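Local coordinates for putative lipase/esterase (Lactobacillus plantarum WCFS1, PDB 3BXP), which probably hydrolyses carboxylic esters as a serine esterase of the alpha/beta-hydrolase superfamily, although its natural substrate is not established, at residues V70-Q74 with A86-L90. Numbering follows the deposited sequence.
Sequences VLNYQ and ALQQL
A helix side chain ties down backbone just past a strand end: Q89, extended with chi1 -65° and chi2 169°, brings OE1 to 2.7 Å from Q74 N, a hydrogen bond with an N-H...O angle of 148°. The setting is the alpha/beta-hydrolase fold, where strand 67-72 of the central sheet is followed, after a loop, by helix 85-99. At N72 (phi/psi -86/82) the chain makes an inverse gamma turn, closed by a weak Y73 N to L71 O bond of 3.2 Å. The approach is closer at Q74-A86, CA atoms 5.3 Å apart, than at L71-L90, 7.3 Å. Buried L71 (chi1 166°, chi2 57°) points toward the helix, its CD2 3.6 Å from L90 CA. Q89 NE2 bonds H14 O, so this amide bridges two loops. Y73, with chi1 56°, sends its ring away from the helix; OH bonds P42 O, and the side chain touches A118 in the probable nucleophile elbow. Y73 CB, by contrast, packs 4.0 Å from A86 CB.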
loop_
_atom_site.group_PDB
_atom_site.type_symbol
_atom_site.label_atom_id
_atom_site.label_comp_id
_atom_site.label_asym_id
_atom_site.label_seq_id
_atom_site.Cartn_x
_atom_site.Cartn_y
_atom_site.Cartn_z
ATOM N N VAL B 70 17.134 10.025 17.633
ATOM C CA VAL B 70 17.759 9.757 16.332
ATOM C C VAL B 70 19.047 9.025 16.562
ATOM O O VAL B 70 19.842 9.450 17.393
ATOM C CB VAL B 70 17.985 11.076 15.538
ATOM C CG1 VAL B 70 18.705 10.753 14.202
ATOM C CG2 VAL B 70 16.612 11.812 15.295
ATOM N N LEU B 71 19.183 7.882 15.876
ATOM C CA LEU B 71 20.284 6.923 16.000
ATOM C C LEU B 71 21.139 6.987 14.746
ATOM O O LEU B 71 20.709 6.590 13.685
ATOM C CB LEU B 71 19.761 5.511 16.200
ATOM C CG LEU B 71 20.879 4.443 15.978
ATOM C CD1 LEU B 71 22.117 4.605 16.854
ATOM C CD2 LEU B 71 20.185 3.065 16.124
ATOM N N ASN B 72 22.330 7.561 14.870
ATOM C CA ASN B 72 23.270 7.627 13.782
ATOM C C ASN B 72 24.113 6.359 13.717
ATOM O O ASN B 72 25.175 6.321 14.220
ATOM C CB ASN B 72 24.140 8.872 13.958
ATOM C CG ASN B 72 23.516 10.162 13.365
ATOM O OD1 ASN B 72 22.388 10.203 12.870
ATOM N ND2 ASN B 72 24.313 11.218 13.371
ATOM N N TYR B 73 23.561 5.335 13.107
ATOM C CA TYR B 73 24.113 3.963 13.106
ATOM C C TYR B 73 25.389 3.915 12.245
ATOM O O TYR B 73 25.667 4.785 11.409
ATOM C CB TYR B 73 23.026 2.960 12.646
ATOM C CG TYR B 73 22.501 3.377 11.305
ATOM C CD1 TYR B 73 23.226 3.097 10.163
ATOM C CD2 TYR B 73 21.311 4.113 11.171
ATOM C CE1 TYR B 73 22.809 3.525 8.892
ATOM C CE2 TYR B 73 20.888 4.571 9.906
ATOM C CZ TYR B 73 21.639 4.284 8.781
ATOM O OH TYR B 73 21.234 4.769 7.544
ATOM N N GLN B 74 26.146 2.847 12.435
ATOM C CA GLN B 74 27.391 2.636 11.707
ATOM C C GLN B 74 27.261 2.832 10.206
ATOM O O GLN B 74 26.411 2.214 9.540
ATOM C CB GLN B 74 27.842 1.204 11.969
ATOM C CG GLN B 74 29.185 0.873 11.508
ATOM C CD GLN B 74 30.230 1.692 12.191
ATOM O OE1 GLN B 74 30.335 1.674 13.409
ATOM N NE2 GLN B 74 31.021 2.425 11.417
ATOM N N ALA B 86 25.542 -2.120 13.331
ATOM C CA ALA B 86 24.336 -1.291 13.415
ATOM C C ALA B 86 23.232 -1.952 14.247
ATOM O O ALA B 86 22.507 -1.250 14.926
ATOM C CB ALA B 86 23.802 -0.910 12.009
ATOM N N LEU B 87 23.091 -3.262 14.138
ATOM C CA LEU B 87 22.086 -4.046 14.890
ATOM C C LEU B 87 22.346 -3.978 16.415
ATOM O O LEU B 87 21.436 -3.730 17.210
ATOM C CB LEU B 87 22.065 -5.510 14.426
ATOM C CG LEU B 87 21.681 -5.790 12.996
ATOM C CD1 LEU B 87 21.922 -7.263 12.690
ATOM C CD2 LEU B 87 20.228 -5.400 12.723
ATOM N N GLN B 88 23.619 -4.111 16.786
ATOM C CA GLN B 88 24.080 -4.024 18.193
ATOM C C GLN B 88 23.840 -2.616 18.741
ATOM O O GLN B 88 23.333 -2.441 19.849
ATOM C CB GLN B 88 25.544 -4.489 18.300
ATOM C CG GLN B 88 25.680 -5.966 17.935
ATOM C CD GLN B 88 27.077 -6.490 17.587
ATOM O OE1 GLN B 88 28.005 -5.763 17.273
ATOM N NE2 GLN B 88 27.185 -7.807 17.571
ATOM N N GLN B 89 24.120 -1.603 17.915
ATOM C CA GLN B 89 23.902 -0.195 18.307
ATOM C C GLN B 89 22.427 0.142 18.498
ATOM O O GLN B 89 22.066 0.873 19.399
ATOM C CB GLN B 89 24.496 0.731 17.256
ATOM C CG GLN B 89 26.000 0.649 17.112
ATOM C CD GLN B 89 26.553 1.373 15.877
ATOM O OE1 GLN B 89 25.873 1.567 14.843
ATOM N NE2 GLN B 89 27.831 1.767 15.981
ATOM N N LEU B 90 21.588 -0.411 17.644
ATOM C CA LEU B 90 20.154 -0.192 17.759
ATOM C C LEU B 90 19.689 -0.909 19.056
ATOM O O LEU B 90 18.940 -0.357 19.837
ATOM C CB LEU B 90 19.437 -0.707 16.535
ATOM C CG LEU B 90 17.912 -0.619 16.468
ATOM C CD1 LEU B 90 17.348 0.727 17.009
ATOM C CD2 LEU B 90 17.433 -0.889 15.032
#